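Local coordinates for N-acetylmuramoyl-L-alanine amidase domain-containing protein SAOUHSC_02979 (Staphylococcus aureus, PDB 5T1Q) that probably acts as a secreted amidase on cell-wall peptidoglycan, this chain being the part that carries its glucosaminidase-like and CHAP domains, at residues 82-85 / 86-90; 163-166 / 167-170; 42-46 / 47-51; 141-144 / 145-149. All blocks are in the same frame, centred on the assembly; numbering follows the deposited sequence.

Contact 1: residues 82-85 / 86-90; sequences ASVM and IAQAI
Ile86 lies close against Ala82 one turn earlier: its CG1 is 3.1 Å from Ala82 O, the same oxygen that accepts the Ile86 N-H (N to O 2.7 Å). Placing CG1 beside the Ile86 backbone N and opposite the carbonyl carbon (chi1 -65°) runs the branch along that oxygen, with CD1 still 3.6 Å from Ala82 O. Ala87 is equally tight, its CB 3.2 Å from Ser83 O. Behind these contacts stand four successive i to i+4 backbone bonds, from Ile86 N to Ala82 O through Ala89 N to Met85 O (3.0 Å). They build the regular alpha-helix 82-93, buried within the glucosaminidase-like region of the chain. Met85, a selenomethionine, sends its extended chain to Ile74 of helix 58-78, while Ala87 faces helix 195-205. The looser side is that of Val84 and Gln88, which run alongside each other and point the same way. Their closest side-chain atoms, Val84 CG1 and Gln88 OE1, are 3.8 Å apart. Looseness here does not mean solvent: Leu185 of helix 178-185 touches both side chains. Gln88 OE1 is hydrogen-bonded to Tyr152 OH and Gln88 NE2 to Tyr195 OH, so that both ends of the buried amide have a partner and its rotation is restrained. Ser83 OG is hydrogen-bonded to Asp212 OD2, again a partner within the protein.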
ATOM      1  N   ALA A  82      17.459  11.061  -5.808  1.00 38.38           N
ATOM      2  CA  ALA A  82      16.332  11.712  -5.148  1.00 37.73           C
ATOM      3  C   ALA A  82      15.024  10.995  -5.521  1.00 36.55           C
ATOM      4  O   ALA A  82      14.093  10.901  -4.718  1.00 34.89           O
ATOM      5  CB  ALA A  82      16.268  13.178  -5.555  1.00 39.17           C
ATOM      6  N   SER A  83      14.972  10.494  -6.752  1.00 35.80           N
ATOM      7  CA  SER A  83      13.809   9.763  -7.246  1.00 34.79           C
ATOM      8  C   SER A  83      13.531   8.511  -6.432  1.00 33.16           C
ATOM      9  O   SER A  83      12.378   8.223  -6.105  1.00 32.30           O
ATOM     10  CB  SER A  83      14.023   9.403  -8.715  1.00 35.14           C
ATOM     11  OG  SER A  83      15.292   8.813  -8.878  1.00 35.85           O
ATOM     12  N   VAL A  84      14.581   7.758  -6.117  1.00 33.32           N
ATOM     13  CA  VAL A  84      14.429   6.555  -5.316  1.00 32.96           C
ATOM     14  C   VAL A  84      13.984   6.969  -3.914  1.00 33.25           C
ATOM     15  O   VAL A  84      13.057   6.390  -3.362  1.00 34.01           O
ATOM     16  CB  VAL A  84      15.728   5.709  -5.292  1.00 33.88           C
ATOM     17  CG1 VAL A  84      15.611   4.529  -4.333  1.00 33.57           C
ATOM     18  CG2 VAL A  84      16.060   5.208  -6.693  1.00 34.09           C
HETATM   19  N   MSE A  85      14.608   8.008  -3.375  1.00 34.26           N
HETATM   20  CA  MSE A  85      14.287   8.495  -2.030  1.00 34.87           C
HETATM   21  C   MSE A  85      12.847   8.978  -1.918  1.00 33.13           C
HETATM   22  O   MSE A  85      12.155   8.668  -0.943  1.00 31.85           O
HETATM   23  CB  MSE A  85      15.286   9.598  -1.679  1.00 37.37           C
HETATM   24  CG  MSE A  85      15.053  10.231  -0.309  1.00 39.40           C
HETATM   25 SE   MSE A  85      16.548  11.471   0.059  1.00 43.62          SE
HETATM   26  CE  MSE A  85      16.047  12.011   1.882  1.00 43.66           C
ATOM     27  N   ILE A  86      12.387   9.740  -2.908  1.00 31.95           N
ATOM     28  CA  ILE A  86      11.029  10.267  -2.890  1.00 31.41           C
ATOM     29  C   ILE A  86      10.010   9.127  -3.064  1.00 30.40           C
ATOM     30  O   ILE A  86       8.956   9.129  -2.427  1.00 30.42           O
ATOM     31  CB  ILE A  86      10.818  11.348  -3.970  1.00 31.89           C
ATOM     32  CG1 ILE A  86      11.690  12.568  -3.667  1.00 33.54           C
ATOM     33  CG2 ILE A  86       9.355  11.772  -4.011  1.00 31.07           C
ATOM     34  CD1 ILE A  86      11.742  13.588  -4.781  1.00 34.84           C
ATOM     35  N   ALA A  87      10.340   8.171  -3.929  1.00 29.33           N
ATOM     36  CA  ALA A  87       9.481   7.036  -4.179  1.00 28.20           C
ATOM     37  C   ALA A  87       9.341   6.181  -2.931  1.00 27.78           C
ATOM     38  O   ALA A  87       8.236   5.726  -2.619  1.00 26.48           O
ATOM     39  CB  ALA A  87      10.020   6.210  -5.330  1.00 28.32           C
ATOM     40  N   GLN A  88      10.457   5.952  -2.228  1.00 28.21           N
ATOM     41  CA  GLN A  88      10.418   5.185  -0.988  1.00 28.30           C
ATOM     42  C   GLN A  88       9.590   5.919   0.066  1.00 29.32           C
ATOM     43  O   GLN A  88       8.823   5.282   0.792  1.00 30.07           O
ATOM     44  CB  GLN A  88      11.824   4.859  -0.459  1.00 29.66           C
ATOM     45  CG  GLN A  88      12.491   3.710  -1.189  1.00 29.47           C
ATOM     46  CD  GLN A  88      13.724   3.176  -0.470  1.00 30.45           C
ATOM     47  OE1 GLN A  88      14.837   3.659  -0.668  1.00 31.21           O
ATOM     48  NE2 GLN A  88      13.535   2.112   0.297  1.00 29.87           N
ATOM     49  N   ALA A  89       9.724   7.248   0.130  1.00 29.78           N
ATOM     50  CA  ALA A  89       8.921   8.045   1.052  1.00 31.13           C
ATOM     51  C   ALA A  89       7.438   7.867   0.728  1.00 31.40           C
ATOM     52  O   ALA A  89       6.631   7.604   1.627  1.00 31.38           O
ATOM     53  CB  ALA A  89       9.304   9.522   1.002  1.00 31.99           C
ATOM     54  N   ILE A  90       7.088   8.005  -0.551  1.00 31.36           N
ATOM     55  CA  ILE A  90       5.700   7.818  -1.006  1.00 31.13           C
ATOM     56  C   ILE A  90       5.156   6.428  -0.638  1.00 30.32           C
ATOM     57  O   ILE A  90       4.064   6.308  -0.089  1.00 28.71           O
ATOM     58  CB  ILE A  90       5.580   8.019  -2.541  1.00 31.62           C
ATOM     59  CG1 ILE A  90       5.742   9.498  -2.902  1.00 32.81           C
ATOM     60  CG2 ILE A  90       4.230   7.520  -3.061  1.00 31.56           C
ATOM     61  CD1 ILE A  90       5.946   9.749  -4.384  1.00 33.11           C
TER

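Contact 2: residues 163-166 / 167-170; sequences NRTI and YKPT
Thr165 meets Lys168 through backbone and side chain alike. Its carbonyl O takes the N-H of Lys168 at 3.0 Å, but the donor stands 71° out of the carbonyl plane, well off either lone pair. The side chains lie alongside: Thr165 CB is 3.7 Å from Lys168 CB, and Thr165 CG2 rests 4.0 Å from Lys168 CD before the straight lysine chain leads away. A water donates to Arg164 O (2.9 Å) and accepts from Tyr167 N, so the N-H of Tyr167, badly angled to Thr165 O, is taken up by the water. Ile166 donates its N-H back to Asn163 O (3.2 Å) and turns one branch on the next residue. With CG1 trans to the backbone N (chi1 -168°), CG2 is left in the space between N and the carbonyl carbon and comes over one face of the Tyr167 ring. This is a CH-pi contact, CG2 lying 3.8 Å from the ring centroid and displaced toward the CD2 and CE2 rim. The ring packs on Leu155 and Ile156 of helix 145-158, and Tyr167 OH is hydrogen-bonded to Thr188 O. Tyr167 O is gripped twice by Thr170, through its N and through OG1 (2.8 Å), the latter in the carbonyl plane. Two overlapping type I beta turns, 163-166 and 165-168, thus run into the short 3-10 segment 168-170 in the connection between helices 145-158 and 178-185.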
ATOM      1  N   ASN A 163      27.600  -5.300   7.719  1.00 55.72           N
ATOM      2  CA  ASN A 163      27.373  -5.074   6.289  1.00 53.56           C
ATOM      3  C   ASN A 163      27.198  -3.565   6.024  1.00 51.63           C
ATOM      4  O   ASN A 163      26.093  -3.090   5.708  1.00 49.47           O
ATOM      5  CB  ASN A 163      26.155  -5.872   5.779  1.00 53.21           C
ATOM      6  CG  ASN A 163      26.080  -5.931   4.256  1.00 53.06           C
ATOM      7  OD1 ASN A 163      26.978  -5.474   3.551  1.00 54.41           O
ATOM      8  ND2 ASN A 163      25.008  -6.514   3.745  1.00 52.91           N
ATOM      9  N   ARG A 164      28.298  -2.826   6.159  1.00 51.34           N
ATOM     10  CA  ARG A 164      28.314  -1.366   5.961  1.00 50.92           C
ATOM     11  C   ARG A 164      27.959  -0.906   4.548  1.00 49.44           C
ATOM     12  O   ARG A 164      27.527   0.235   4.352  1.00 47.37           O
ATOM     13  CB  ARG A 164      29.689  -0.785   6.362  1.00 53.71           C
ATOM     14  CG  ARG A 164      29.989  -0.858   7.862  1.00 55.06           C
ATOM     15  CD  ARG A 164      29.025   0.052   8.601  1.00 55.30           C
ATOM     16  NE  ARG A 164      28.883  -0.221  10.028  1.00 56.44           N
ATOM     17  CZ  ARG A 164      27.872   0.232  10.779  1.00 54.97           C
ATOM     18  NH1 ARG A 164      26.887   0.974  10.247  1.00 53.14           N
ATOM     19  NH2 ARG A 164      27.826  -0.074  12.065  1.00 55.73           N
ATOM     20  N   THR A 165      28.129  -1.795   3.577  1.00 49.03           N
ATOM     21  CA  THR A 165      27.834  -1.475   2.194  1.00 48.80           C
ATOM     22  C   THR A 165      26.548  -2.157   1.702  1.00 46.92           C
ATOM     23  O   THR A 165      26.360  -2.334   0.494  1.00 47.15           O
ATOM     24  CB  THR A 165      29.017  -1.878   1.296  1.00 50.40           C
ATOM     25  OG1 THR A 165      29.234  -3.288   1.403  1.00 52.05           O
ATOM     26  CG2 THR A 165      30.275  -1.132   1.715  1.00 51.91           C
ATOM     27  N   ILE A 166      25.650  -2.500   2.624  1.00 44.91           N
ATOM     28  CA  ILE A 166      24.408  -3.174   2.259  1.00 43.65           C
ATOM     29  C   ILE A 166      23.587  -2.373   1.226  1.00 41.27           C
ATOM     30  O   ILE A 166      22.947  -2.966   0.381  1.00 39.62           O
ATOM     31  CB  ILE A 166      23.547  -3.525   3.502  1.00 43.83           C
ATOM     32  CG1 ILE A 166      22.400  -4.476   3.111  1.00 44.41           C
ATOM     33  CG2 ILE A 166      23.040  -2.268   4.197  1.00 42.99           C
ATOM     34  CD1 ILE A 166      21.503  -4.902   4.261  1.00 44.38           C
ATOM     35  N   TYR A 167      23.645  -1.043   1.287  1.00 40.19           N
ATOM     36  CA  TYR A 167      22.921  -0.190   0.330  1.00 39.66           C
ATOM     37  C   TYR A 167      23.852   0.532  -0.651  1.00 40.35           C
ATOM     38  O   TYR A 167      23.407   1.417  -1.383  1.00 39.12           O
ATOM     39  CB  TYR A 167      22.035   0.824   1.067  1.00 38.63           C
ATOM     40  CG  TYR A 167      21.007   0.179   1.966  1.00 37.97           C
ATOM     41  CD1 TYR A 167      20.014  -0.642   1.438  1.00 37.15           C
ATOM     42  CD2 TYR A 167      21.004   0.407   3.343  1.00 38.65           C
ATOM     43  CE1 TYR A 167      19.064  -1.242   2.253  1.00 36.41           C
ATOM     44  CE2 TYR A 167      20.054  -0.185   4.168  1.00 37.89           C
ATOM     45  CZ  TYR A 167      19.086  -1.015   3.618  1.00 36.63           C
ATOM     46  OH  TYR A 167      18.135  -1.612   4.426  1.00 34.59           O
ATOM     47  N   LYS A 168      25.131   0.147  -0.676  1.00 41.73           N
ATOM     48  CA  LYS A 168      26.099   0.759  -1.594  1.00 43.47           C
ATOM     49  C   LYS A 168      25.667   0.649  -3.072  1.00 43.35           C
ATOM     50  O   LYS A 168      25.839   1.602  -3.817  1.00 44.03           O
ATOM     51  CB  LYS A 168      27.522   0.205  -1.379  1.00 44.86           C
ATOM     52  CG  LYS A 168      28.579   0.856  -2.267  1.00 46.33           C
ATOM     53  CD  LYS A 168      29.997   0.398  -1.943  1.00 48.41           C
ATOM     54  CE  LYS A 168      30.986   1.043  -2.901  1.00 49.88           C
ATOM     55  NZ  LYS A 168      32.405   0.747  -2.589  1.00 52.36           N
ATOM     56  N   PRO A 169      25.101  -0.506  -3.494  1.00 43.55           N
ATOM     57  CA  PRO A 169      24.612  -0.624  -4.880  1.00 43.45           C
ATOM     58  C   PRO A 169      23.472   0.346  -5.294  1.00 42.42           C
ATOM     59  O   PRO A 169      23.143   0.400  -6.477  1.00 43.89           O
ATOM     60  CB  PRO A 169      24.117  -2.071  -4.953  1.00 43.29           C
ATOM     61  CG  PRO A 169      24.938  -2.796  -3.938  1.00 44.32           C
ATOM     62  CD  PRO A 169      25.116  -1.820  -2.817  1.00 43.81           C
ATOM     63  N   THR A 170      22.857   1.065  -4.352  1.00 41.17           N
ATOM     64  CA  THR A 170      21.822   2.051  -4.707  1.00 40.68           C
ATOM     65  C   THR A 170      22.445   3.425  -4.927  1.00 42.19           C
ATOM     66  O   THR A 170      21.773   4.338  -5.421  1.00 41.23           O
ATOM     67  CB  THR A 170      20.722   2.205  -3.642  1.00 39.45           C
ATOM     68  OG1 THR A 170      21.252   2.834  -2.472  1.00 39.38           O
ATOM     69  CG2 THR A 170      20.089   0.856  -3.293  1.00 39.14           C
TER
HETATM   70  O   HOH W   1      25.106   1.095   3.001  1.00 36.28           O

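Contact 3: residues 42-46 / 47-51; sequences SISNN and DDSGQ
Ser44 and Gly50 come within 5.3 Å (CA to CA) as the chain reverses through residues 46-49, in the loop of the beta-hairpin that joins strands 37-39 and 52-54. At the bend, Ser49 N gives a weak hydrogen bond to Asn46 O (3.4 Å). Asn46 adds an Asx turn: its OD1 accepts from Asp48 N (3.0 Å), and also from Ser49 N at a poor angle, both bonds weak. In return the backbone N of Asn46 donates to Ser49 OG at 3.1 Å in a fairly straight bond (157° at the hydrogen). This exchange, side chain of each residue to backbone of the other, has the form of a capping box, although no regular helix follows. Torsions make it possible: Asn46 CG stands between its own backbone N and carbonyl carbon (chi1 56°), which folds the amide back over the turn, and Ser49 OG takes the equivalent place. Near the neck of the loop, Ser44 CB packs 3.5 Å from Ser49 OG, and a water bridges that hydroxyl to Asn45 N. Beyond it, Gln51 pairs through its backbone with Asp40. Ser44 OG donates to Asn46 O at 2.7 Å, approaching from 40° above the carbonyl plane.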
ATOM      1  N   SER A  42      -2.256  -2.711 -19.399  1.00 39.81           N
ATOM      2  CA  SER A  42      -1.558  -2.932 -20.686  1.00 41.39           C
ATOM      3  C   SER A  42      -1.044  -4.360 -20.820  1.00 39.66           C
ATOM      4  O   SER A  42      -0.473  -4.914 -19.878  1.00 37.66           O
ATOM      5  CB  SER A  42      -0.381  -1.973 -20.856  1.00 42.69           C
ATOM      6  OG  SER A  42      -0.844  -0.650 -21.017  1.00 46.00           O
ATOM      7  N   ILE A  43      -1.239  -4.932 -22.006  1.00 39.44           N
ATOM      8  CA  ILE A  43      -0.794  -6.291 -22.281  1.00 38.54           C
ATOM      9  C   ILE A  43       0.741  -6.283 -22.338  1.00 38.09           C
ATOM     10  O   ILE A  43       1.331  -5.639 -23.204  1.00 38.89           O
ATOM     11  CB  ILE A  43      -1.382  -6.845 -23.605  1.00 39.47           C
ATOM     12  CG1 ILE A  43      -2.916  -6.687 -23.651  1.00 39.73           C
ATOM     13  CG2 ILE A  43      -0.969  -8.303 -23.812  1.00 39.47           C
ATOM     14  CD1 ILE A  43      -3.655  -7.291 -22.474  1.00 38.67           C
ATOM     15  N   SER A  44       1.369  -6.988 -21.399  1.00 36.67           N
ATOM     16  CA  SER A  44       2.829  -7.049 -21.319  1.00 37.18           C
ATOM     17  C   SER A  44       3.411  -7.860 -22.487  1.00 38.70           C
ATOM     18  O   SER A  44       2.716  -8.661 -23.108  1.00 38.03           O
ATOM     19  CB  SER A  44       3.270  -7.669 -19.978  1.00 35.73           C
ATOM     20  OG  SER A  44       2.873  -9.030 -19.866  1.00 35.37           O
ATOM     21  N   ASN A  45       4.686  -7.631 -22.776  1.00 40.27           N
ATOM     22  CA  ASN A  45       5.369  -8.347 -23.848  1.00 42.51           C
ATOM     23  C   ASN A  45       5.534  -9.832 -23.514  1.00 42.02           C
ATOM     24  O   ASN A  45       5.443 -10.681 -24.402  1.00 41.56           O
ATOM     25  CB  ASN A  45       6.716  -7.694 -24.159  1.00 44.18           C
ATOM     26  CG  ASN A  45       6.561  -6.311 -24.790  1.00 47.16           C
ATOM     27  OD1 ASN A  45       5.507  -5.979 -25.366  1.00 49.16           O
ATOM     28  ND2 ASN A  45       7.619  -5.501 -24.710  1.00 47.63           N
ATOM     29  N   ASN A  46       5.751 -10.132 -22.235  1.00 41.55           N
ATOM     30  CA  ASN A  46       5.909 -11.515 -21.769  1.00 43.30           C
ATOM     31  C   ASN A  46       5.335 -11.679 -20.359  1.00 43.29           C
ATOM     32  O   ASN A  46       4.929 -10.702 -19.724  1.00 41.89           O
ATOM     33  CB  ASN A  46       7.387 -11.933 -21.838  1.00 43.98           C
ATOM     34  CG  ASN A  46       8.287 -11.005 -21.049  1.00 43.44           C
ATOM     35  OD1 ASN A  46       8.114 -10.837 -19.839  1.00 42.19           O
ATOM     36  ND2 ASN A  46       9.254 -10.397 -21.725  1.00 44.69           N
ATOM     37  N   ASP A  47       5.300 -12.919 -19.886  1.00 54.58           N
ATOM     38  CA  ASP A  47       4.738 -13.241 -18.565  1.00 56.25           C
ATOM     39  C   ASP A  47       5.465 -12.601 -17.356  1.00 55.14           C
ATOM     40  O   ASP A  47       4.869 -12.487 -16.291  1.00 52.96           O
ATOM     41  CB  ASP A  47       4.639 -14.772 -18.376  1.00 59.28           C
ATOM     42  CG  ASP A  47       3.599 -15.429 -19.298  1.00 62.72           C
ATOM     43  OD1 ASP A  47       2.664 -14.744 -19.786  1.00 64.09           O
ATOM     44  OD2 ASP A  47       3.709 -16.658 -19.520  1.00 66.97           O
ATOM     45  N   ASP A  48       6.718 -12.163 -17.536  1.00 58.06           N
ATOM     46  CA  ASP A  48       7.519 -11.543 -16.451  1.00 58.23           C
ATOM     47  C   ASP A  48       7.658 -10.004 -16.532  1.00 56.15           C
ATOM     48  O   ASP A  48       8.075  -9.373 -15.554  1.00 54.96           O
ATOM     49  CB  ASP A  48       8.944 -12.128 -16.456  1.00 62.49           C
ATOM     50  CG  ASP A  48       8.968 -13.661 -16.493  1.00 67.12           C
ATOM     51  OD1 ASP A  48       7.983 -14.311 -16.070  1.00 68.91           O
ATOM     52  OD2 ASP A  48       9.992 -14.215 -16.951  1.00 71.29           O
ATOM     53  N   SER A  49       7.323  -9.401 -17.679  1.00 55.61           N
ATOM     54  CA  SER A  49       7.505  -7.945 -17.879  1.00 54.42           C
ATOM     55  C   SER A  49       6.341  -7.042 -17.435  1.00 51.92           C
ATOM     56  O   SER A  49       6.330  -5.861 -17.767  1.00 51.26           O
ATOM     57  CB  SER A  49       7.840  -7.658 -19.353  1.00 55.95           C
ATOM     58  OG  SER A  49       6.764  -7.995 -20.212  1.00 55.90           O
ATOM     59  N   GLY A  50       5.381  -7.587 -16.687  1.00 51.66           N
ATOM     60  CA  GLY A  50       4.234  -6.803 -16.217  1.00 49.93           C
ATOM     61  C   GLY A  50       4.597  -5.724 -15.197  1.00 47.52           C
ATOM     62  O   GLY A  50       5.538  -5.885 -14.417  1.00 47.63           O
ATOM     63  N   GLN A  51       3.840  -4.628 -15.214  1.00 45.33           N
ATOM     64  CA  GLN A  51       4.059  -3.501 -14.318  1.00 42.81           C
ATOM     65  C   GLN A  51       2.859  -3.284 -13.391  1.00 39.65           C
ATOM     66  O   GLN A  51       1.800  -3.910 -13.546  1.00 37.78           O
ATOM     67  CB  GLN A  51       4.276  -2.219 -15.132  1.00 45.16           C
ATOM     68  CG  GLN A  51       5.342  -2.284 -16.225  1.00 48.34           C
ATOM     69  CD  GLN A  51       6.769  -2.296 -15.703  1.00 50.98           C
ATOM     70  OE1 GLN A  51       7.031  -2.578 -14.529  1.00 50.91           O
ATOM     71  NE2 GLN A  51       7.713  -1.981 -16.593  1.00 54.42           N
TER
HETATM   72  O   HOH W   2       6.161  -5.552 -21.283  1.00 39.03           O

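Contact 4: residues 141-144 / 145-149; sequences KYPS and TKESL
From Tyr142 to Ser144 the chain is irregular, and it then winds into helix 145-158, bringing the Tyr142 ring against Ser148 and Ser144 beside Glu147. Ser144 occupies the N-cap, where its OG accepts a weak bond from Lys146 N (3.4 Å). The same hydroxyl donates to Glu147 OE2 at 2.7 Å, on the syn side of the carboxylate and 25° out of its plane. A bend at chi2 (82°) swings the glutamate back toward the cap. It crosses Pro143 at about a right angle, with Pro143 CD 3.5 Å from Glu147 OE2. At the other end of the contact, Ser148 CA sits centrally over one face of the Tyr142 ring, a CH-pi contact of 3.8 Å to the centroid, while Glu147 CB touches Tyr142 CD2 (3.8 Å). A water links Ser148 OG (2.7 Å) to Tyr142 OH, the latter bond weak. The stronger partner of Tyr142 OH is Asp151 OD2, three residues after Ser148 in the same helix, and Ser148 OG is also bonded to Leu108 N. Residues 141-144 connect strand 131-140 to helix 145-158, with the loop residues His106, Leu108 and Phe115 beside Tyr142 and Ser148, and helix 58-78 against Leu149.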
ATOM      1  N   LYS A 141      11.260   7.186  15.911  1.00 41.72           N
ATOM      2  CA  LYS A 141      10.398   8.328  16.173  1.00 43.15           C
ATOM      3  C   LYS A 141      11.286   9.566  16.115  1.00 45.04           C
ATOM      4  O   LYS A 141      12.241   9.684  16.887  1.00 46.14           O
ATOM      5  CB  LYS A 141       9.771   8.163  17.557  1.00 44.78           C
ATOM      6  CG  LYS A 141       8.828   9.261  18.019  1.00 46.28           C
ATOM      7  CD  LYS A 141       8.356   8.945  19.431  1.00 48.44           C
ATOM      8  CE  LYS A 141       7.478  10.033  20.011  1.00 50.22           C
ATOM      9  NZ  LYS A 141       6.180  10.123  19.306  1.00 50.68           N
ATOM     10  N   TYR A 142      10.989  10.469  15.184  1.00 45.21           N
ATOM     11  CA  TYR A 142      11.789  11.673  14.989  1.00 46.45           C
ATOM     12  C   TYR A 142      11.071  12.915  15.493  1.00 48.62           C
ATOM     13  O   TYR A 142       9.850  12.920  15.570  1.00 48.68           O
ATOM     14  CB  TYR A 142      12.074  11.860  13.508  1.00 44.70           C
ATOM     15  CG  TYR A 142      12.715  10.676  12.826  1.00 42.79           C
ATOM     16  CD1 TYR A 142      11.940   9.699  12.217  1.00 40.79           C
ATOM     17  CD2 TYR A 142      14.098  10.550  12.761  1.00 43.34           C
ATOM     18  CE1 TYR A 142      12.524   8.621  11.573  1.00 39.42           C
ATOM     19  CE2 TYR A 142      14.688   9.476  12.120  1.00 41.97           C
ATOM     20  CZ  TYR A 142      13.897   8.515  11.523  1.00 40.03           C
ATOM     21  OH  TYR A 142      14.478   7.449  10.879  1.00 38.79           O
ATOM     22  N   PRO A 143      11.830  13.981  15.836  1.00 51.94           N
ATOM     23  CA  PRO A 143      11.182  15.236  16.263  1.00 54.00           C
ATOM     24  C   PRO A 143      10.398  15.904  15.126  1.00 53.54           C
ATOM     25  O   PRO A 143       9.428  16.615  15.379  1.00 53.95           O
ATOM     26  CB  PRO A 143      12.363  16.132  16.681  1.00 56.14           C
ATOM     27  CG  PRO A 143      13.531  15.226  16.843  1.00 55.29           C
ATOM     28  CD  PRO A 143      13.298  14.049  15.951  1.00 52.77           C
ATOM     29  N   SER A 144      10.852  15.689  13.891  1.00 53.46           N
ATOM     30  CA  SER A 144      10.203  16.238  12.702  1.00 53.58           C
ATOM     31  C   SER A 144      10.653  15.463  11.456  1.00 51.89           C
ATOM     32  O   SER A 144      11.516  14.582  11.538  1.00 50.96           O
ATOM     33  CB  SER A 144      10.546  17.719  12.541  1.00 56.45           C
ATOM     34  OG  SER A 144      11.921  17.896  12.265  1.00 57.75           O
ATOM     35  N   THR A 145      10.074  15.791  10.306  1.00 50.36           N
ATOM     36  CA  THR A 145      10.448  15.130   9.058  1.00 49.00           C
ATOM     37  C   THR A 145      11.851  15.530   8.585  1.00 49.12           C
ATOM     38  O   THR A 145      12.408  14.888   7.701  1.00 48.93           O
ATOM     39  CB  THR A 145       9.423  15.386   7.942  1.00 47.96           C
ATOM     40  OG1 THR A 145       9.316  16.786   7.699  1.00 49.84           O
ATOM     41  CG2 THR A 145       8.063  14.842   8.335  1.00 47.46           C
ATOM     42  N   LYS A 146      12.409  16.590   9.164  1.00 52.05           N
ATOM     43  CA  LYS A 146      13.777  17.008   8.841  1.00 53.28           C
ATOM     44  C   LYS A 146      14.760  15.878   9.192  1.00 51.45           C
ATOM     45  O   LYS A 146      15.589  15.496   8.368  1.00 49.83           O
ATOM     46  CB  LYS A 146      14.147  18.281   9.611  1.00 57.02           C
ATOM     47  CG  LYS A 146      15.552  18.813   9.327  1.00 59.53           C
ATOM     48  CD  LYS A 146      15.871  20.089  10.103  1.00 63.14           C
ATOM     49  CE  LYS A 146      16.015  19.844  11.600  1.00 64.68           C
ATOM     50  NZ  LYS A 146      16.362  21.092  12.337  1.00 68.32           N
ATOM     51  N   GLU A 147      14.648  15.349  10.411  1.00 51.03           N
ATOM     52  CA  GLU A 147      15.532  14.276  10.865  1.00 50.71           C
ATOM     53  C   GLU A 147      15.252  12.940  10.164  1.00 47.59           C
ATOM     54  O   GLU A 147      16.123  12.080  10.129  1.00 46.38           O
ATOM     55  CB  GLU A 147      15.470  14.087  12.395  1.00 52.99           C
ATOM     56  CG  GLU A 147      15.973  15.265  13.242  1.00 56.78           C
ATOM     57  CD  GLU A 147      14.951  16.387  13.441  1.00 59.26           C
ATOM     58  OE1 GLU A 147      15.353  17.497  13.871  1.00 62.30           O
ATOM     59  OE2 GLU A 147      13.747  16.165  13.181  1.00 59.85           O
ATOM     60  N   SER A 148      14.042  12.762   9.629  1.00 45.09           N
ATOM     61  CA  SER A 148      13.692  11.529   8.912  1.00 42.05           C
ATOM     62  C   SER A 148      14.429  11.445   7.576  1.00 40.60           C
ATOM     63  O   SER A 148      15.026  10.421   7.257  1.00 39.17           O
ATOM     64  CB  SER A 148      12.179  11.443   8.686  1.00 41.13           C
ATOM     65  OG  SER A 148      11.819  10.245   8.012  1.00 39.16           O
ATOM     66  N   LEU A 149      14.367  12.524   6.803  1.00 41.52           N
ATOM     67  CA  LEU A 149      15.055  12.613   5.509  1.00 42.27           C
ATOM     68  C   LEU A 149      16.568  12.425   5.679  1.00 43.76           C
ATOM     69  O   LEU A 149      17.213  11.735   4.880  1.00 42.22           O
ATOM     70  CB  LEU A 149      14.787  13.978   4.868  1.00 43.99           C
ATOM     71  CG  LEU A 149      13.342  14.319   4.473  1.00 44.26           C
ATOM     72  CD1 LEU A 149      13.154  15.822   4.285  1.00 46.56           C
ATOM     73  CD2 LEU A 149      12.924  13.559   3.226  1.00 42.89           C
TER
HETATM   74  O   HOH W   3      12.990   7.853   8.331  1.00 42.90           O

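Contacts 1, 2 and 4 all belong to the glucosaminidase-like part of the chain. Contacts 1 and 4 touch directly, the selenomethionine Met85 CE lying 3.2 Å from Leu149 O, with centres about 15 Å apart; helix 145-158, which contact 4 starts, also carries the Tyr152 that holds Gln88. Contact 2 follows that helix and lies about 17 Å from contact 1 (centres), nearest atoms about 6 Å apart. Contact 3 is remote, about 24 Å from contact 1 and about 39 Å from contact 4 (centres), in the loop between strands 37-39 and 52-54, whose sheet also includes strands of the CHAP region. A sodium site of His276, Asn279, Asn280 and Glu302 lies in that region, outside all four contacts.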